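Local coordinates for transcriptional regulator, TetR family (Cytophaga hutchinsonii, PDB 3EUP), which probably binds DNA through an N-terminal helix-turn-helix domain as a dimer and regulates transcription, with a C-terminal domain likely to sense a small ligand, at the interface of chains A and B. Residues are numbered along the deposited sequence; one frame, centred on the assembly and turned at random. Chains: chain A/B, Transcriptional regulator, TetR family.

Contact 1: the interface of chains A and B. Residues chain A 172, 174-175, 188; chain B 132, 163, 166-167, 170.
Two methyls of chain A pack against the backbone carbonyl oxygen of B:Phe163: A:Ile175 CD1 lies 3.6 Å from B:Phe163 O, and A:Val188 CG2 lies 3.8 Å from the same oxygen. Both are van der Waals contacts, so chain A meets this carbonyl with hydrocarbon. A:Ile175 is the central knob. Its longer branch takes the position anti to the carbonyl carbon (chi1 -70°) and runs extended towards chain B, where two isoleucines receive it at about a right angle. A:Ile175 CG1 touches the terminal methyl CD1 of B:Ile132 at 3.7 Å, and A:Ile175 CD1 meets the branch methyl CG2 of B:Ile166 at 3.9 Å. B:Ile132 belongs to helix 122-148, which thereby backs the helix 158-179 contact. To one side, A:Val188 CG1 presses on B:Ala167 CB at 3.3 Å, tighter than usual van der Waals contact; the small side chain probably lets helix 182-197 approach. On the other side A:Leu174 CD2 lies against the aliphatic stem of B:Glu170, 3.5 Å from CB. The glutamate chain bends at chi2 (-60°), and CG also touches the leucine methyl. Helices 158-179 and 182-197 of both subunits build the four-helix bundle typical of TetR-family dimers, and this apolar patch, repeated by the two-fold axis, supplies part of the core that probably holds the homodimer together.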
# COMPACT_ATOMS: atom_id res chain seq x y z
N ALA A 172 6.91 4.40 0.36
CA ALA A 172 7.03 5.85 0.53
C ALA A 172 5.67 6.49 0.36
O ALA A 172 5.27 7.27 1.19
CB ALA A 172 8.11 6.48 -0.46
N LEU A 174 2.71 5.15 0.72
CA LEU A 174 1.86 4.72 1.83
C LEU A 174 2.05 5.58 3.06
O LEU A 174 1.08 6.02 3.67
CB LEU A 174 2.11 3.26 2.19
CG LEU A 174 1.30 2.77 3.40
CD1 LEU A 174 -0.16 2.72 3.05
CD2 LEU A 174 1.82 1.38 3.88
N ILE A 175 3.30 5.84 3.40
CA ILE A 175 3.64 6.66 4.54
C ILE A 175 3.16 8.10 4.32
O ILE A 175 2.55 8.76 5.21
CB ILE A 175 5.13 6.62 4.77
CG1 ILE A 175 5.52 5.23 5.29
CG2 ILE A 175 5.61 7.74 5.75
CD1 ILE A 175 7.05 4.94 5.29
N VAL A 188 12.32 7.80 2.79
CA VAL A 188 12.30 6.55 2.01
C VAL A 188 12.90 6.75 0.61
O VAL A 188 13.63 5.88 0.06
CB VAL A 188 10.87 5.99 1.96
CG1 VAL A 188 10.83 4.60 1.22
CG2 VAL A 188 10.31 5.90 3.41
N ILE B 132 1.38 4.41 12.17
CA ILE B 132 2.69 4.43 11.50
C ILE B 132 3.74 5.12 12.36
O ILE B 132 4.86 4.63 12.48
CB ILE B 132 2.66 5.16 10.13
CG1 ILE B 132 2.16 4.20 9.05
CG2 ILE B 132 4.04 5.68 9.73
CD1 ILE B 132 3.09 4.02 7.87
N PHE B 163 11.86 4.67 9.03
CA PHE B 163 10.88 4.84 7.99
C PHE B 163 11.12 3.90 6.82
O PHE B 163 10.14 3.42 6.25
CB PHE B 163 10.77 6.29 7.50
CG PHE B 163 9.98 7.16 8.41
CD1 PHE B 163 8.62 6.89 8.65
CD2 PHE B 163 10.57 8.25 9.04
CE1 PHE B 163 7.86 7.71 9.51
CE2 PHE B 163 9.81 9.08 9.93
CZ PHE B 163 8.47 8.80 10.17
N ILE B 166 9.74 0.43 7.48
CA ILE B 166 8.29 0.42 7.38
C ILE B 166 7.96 0.31 5.91
O ILE B 166 7.11 -0.54 5.52
CB ILE B 166 7.66 1.65 8.13
CG1 ILE B 166 7.85 1.46 9.65
CG2 ILE B 166 6.20 1.94 7.70
CD1 ILE B 166 7.52 2.70 10.54
N ALA B 167 8.67 1.07 5.10
CA ALA B 167 8.39 1.13 3.66
C ALA B 167 8.65 -0.20 3.01
O ALA B 167 7.82 -0.67 2.24
CB ALA B 167 9.24 2.24 2.97
N GLU B 170 5.91 -2.87 4.33
CA GLU B 170 4.62 -2.64 3.69
C GLU B 170 4.68 -2.84 2.17
O GLU B 170 3.73 -3.32 1.58
CB GLU B 170 4.06 -1.27 4.08
CG GLU B 170 3.90 -1.09 5.61
CD GLU B 170 2.94 -2.12 6.23
OE1 GLU B 170 1.73 -2.09 5.95
OE2 GLU B 170 3.41 -2.98 6.97

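Contact 2: the interface of chains A and B. Residues chain A 116, 119-120; chain B 26, 106.
B:Gly106 CA stands above the plane of the A:Asp119 carboxylate, off its OD2 end and 3.5 Å from A:Asp119 OD2. The carboxylate here meets backbone atoms of B:Gly106. The peptide group joining A:Asp119 to A:Thr120 offers a second flat surface. The CG1 methyl of B:Val26 lies over one of its faces, displaced towards the oxygen end and 3.8 Å from A:Asp119 O. This same methyl also touches the stem of the aspartate, 3.9 Å from A:Asp119 CB, and the threonine methyl A:Thr120 CG2. A:Thr120 and B:Val26 run antiparallel alongside one another, and A:Thr120 CG2 lies 3.5 Å from the backbone oxygen B:Val26 O. The threonine rotation is consistent with a bond within its own chain: with chi1 at 69°, the hydroxyl OG1 sits between backbone N and carbonyl carbon and donates to A:Glu116 O at 2.7 Å, from 37° above the carbonyl plane. This bond ties the segment after helix 109-117 to the end of that helix, with the methyl turned to chain B. B:Val26 lies on helix 8-31, part of the DNA-binding domain, whereas B:Gly106 lies in the C-terminal region. A:Asp119 and A:Thr120 thus bring the C-terminal region of one subunit against both helix 8-31 and the C-terminal region of the other, and the patch may restrain how the two DNA-binding domains are placed.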
# COMPACT_ATOMS: atom_id res chain seq x y z
N GLU A 116 -7.83 -3.19 -2.49
CA GLU A 116 -9.22 -3.53 -2.65
C GLU A 116 -9.45 -4.93 -3.25
O GLU A 116 -10.24 -5.75 -2.72
CB GLU A 116 -9.95 -2.49 -3.49
CG GLU A 116 -11.47 -2.72 -3.39
CD GLU A 116 -12.35 -1.72 -4.13
OE1 GLU A 116 -11.80 -0.92 -4.95
OE2 GLU A 116 -13.61 -1.79 -3.90
N ASP A 119 -8.37 -9.52 -2.04
CA ASP A 119 -9.24 -10.52 -1.45
C ASP A 119 -10.69 -10.39 -1.87
O ASP A 119 -11.57 -10.99 -1.25
CB ASP A 119 -9.10 -10.52 0.08
CG ASP A 119 -7.69 -10.92 0.52
OD1 ASP A 119 -7.29 -12.04 0.14
OD2 ASP A 119 -7.00 -10.12 1.20
N THR A 120 -10.97 -9.63 -2.93
CA THR A 120 -12.35 -9.50 -3.38
C THR A 120 -12.58 -9.59 -4.88
O THR A 120 -13.72 -9.68 -5.28
CB THR A 120 -12.91 -8.14 -3.00
OG1 THR A 120 -12.24 -7.16 -3.79
CG2 THR A 120 -12.71 -7.87 -1.47
N VAL B 26 -11.08 -6.98 4.85
CA VAL B 26 -11.16 -7.47 3.48
C VAL B 26 -12.01 -6.55 2.59
O VAL B 26 -11.61 -6.22 1.47
CB VAL B 26 -11.75 -8.89 3.49
CG1 VAL B 26 -12.27 -9.32 2.10
CG2 VAL B 26 -10.70 -9.88 4.01
N GLY B 106 -7.28 -10.83 5.61
CA GLY B 106 -7.29 -9.69 4.68
C GLY B 106 -5.95 -8.94 4.66
O GLY B 106 -5.76 -8.02 3.88

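Contact 3: the interface of chains A and B. Residues chain A 159-160, 163-164; chain B 187-188, 191.
Packing is tight at two places, the ring of B:Tyr187 and a pair of serines, and looser along the stem of A:Lys160. Helix 158-179 of chain A meets one face of the tyrosine ring. The rotation of A:Thr159 (chi1 -64°) turns the methyl CG2, and not the hydroxyl, over this face in a CH-pi contact, 3.9 Å from the tyrosine ring centroid. The backbone A:Lys160 N lies on the same side, 4.1 Å above the ring plane and shifted towards the rim. A:Phe163 joins from the side, its ring nearly parallel to that of B:Tyr187 but so displaced that rims meet, CD2 to CD2 at 3.5 Å. At the serine pair, the hydroxyls A:Ser164 OG and B:Ser191 OG form a short hydrogen bond of 2.5 Å across the interface. A:Ser164 OG also donates to A:Lys160 O at 2.7 Å, so the hydroxyl is fixed against its own helix while reaching the partner. The stem of A:Lys160, bent at chi3 (90°), merely skirts this pair, with A:Lys160 CG 3.7 Å from B:Ser191 OG. An aromatic lock and a polar tie thus join helices 158-179 and 182-197 of opposite subunits, supporting the probable dimer.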
# COMPACT_ATOMS: atom_id res chain seq x y z
N THR A 159 17.10 -8.69 -10.11
CA THR A 159 15.71 -8.94 -9.68
C THR A 159 15.45 -8.43 -8.27
O THR A 159 14.45 -7.73 -8.02
CB THR A 159 15.34 -10.43 -9.79
OG1 THR A 159 15.40 -10.82 -11.15
CG2 THR A 159 13.91 -10.68 -9.31
N LYS A 160 16.35 -8.77 -7.35
CA LYS A 160 16.27 -8.24 -5.98
C LYS A 160 16.18 -6.70 -5.90
O LYS A 160 15.35 -6.14 -5.15
CB LYS A 160 17.43 -8.72 -5.10
CG LYS A 160 17.41 -8.08 -3.71
CD LYS A 160 18.32 -8.75 -2.70
CE LYS A 160 19.71 -8.19 -2.67
NZ LYS A 160 20.46 -8.79 -1.54
N PHE A 163 12.68 -5.38 -7.38
CA PHE A 163 11.54 -5.54 -6.45
C PHE A 163 11.69 -4.63 -5.24
O PHE A 163 10.72 -4.08 -4.80
CB PHE A 163 11.30 -6.98 -5.99
CG PHE A 163 10.55 -7.82 -6.99
CD1 PHE A 163 9.26 -7.49 -7.38
CD2 PHE A 163 11.13 -8.95 -7.54
CE1 PHE A 163 8.58 -8.24 -8.30
CE2 PHE A 163 10.45 -9.73 -8.48
CZ PHE A 163 9.17 -9.39 -8.85
N SER A 164 12.91 -4.42 -4.76
CA SER A 164 13.12 -3.54 -3.61
C SER A 164 12.80 -2.09 -3.89
O SER A 164 12.31 -1.39 -3.01
CB SER A 164 14.54 -3.65 -3.09
OG SER A 164 14.80 -5.01 -2.78
N TYR B 187 12.36 -11.26 -1.91
CA TYR B 187 13.46 -10.36 -2.27
C TYR B 187 13.47 -9.08 -1.47
O TYR B 187 14.53 -8.52 -1.18
CB TYR B 187 13.39 -9.96 -3.73
CG TYR B 187 13.63 -11.08 -4.71
CD1 TYR B 187 14.89 -11.67 -4.83
CD2 TYR B 187 12.64 -11.46 -5.58
CE1 TYR B 187 15.13 -12.68 -5.80
CE2 TYR B 187 12.85 -12.46 -6.53
CZ TYR B 187 14.09 -13.06 -6.64
OH TYR B 187 14.24 -14.04 -7.58
N VAL B 188 12.29 -8.58 -1.17
CA VAL B 188 12.19 -7.32 -0.42
C VAL B 188 12.60 -7.54 1.05
O VAL B 188 13.32 -6.72 1.65
CB VAL B 188 10.79 -6.70 -0.53
CG1 VAL B 188 10.75 -5.34 0.22
CG2 VAL B 188 10.39 -6.51 -2.00
N SER B 191 16.18 -7.54 1.11
CA SER B 191 16.66 -6.16 1.17
C SER B 191 16.51 -5.51 2.55
O SER B 191 17.34 -4.68 2.93
CB SER B 191 15.97 -5.31 0.10
OG SER B 191 16.57 -5.57 -1.16

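Contacts 1 and 3 are neighbouring parts of one helical bundle, with C-alpha centres about 16 Å apart. Both draw on helices 158-179 and 182-197, and residues 163 and 188 occur in each with the chains exchanged, so the two contacts share helix positions related by the two-fold axis. The C-alpha centre of contact 2 stands about 21 Å from that of contact 1 and 24 Å from that of contact 3; it uses helix 8-31, the loop at residue 106 and the segment following helix 109-117. The bundle probably provides the main dimer hold, while contact 2 could couple it to the DNA-binding domains.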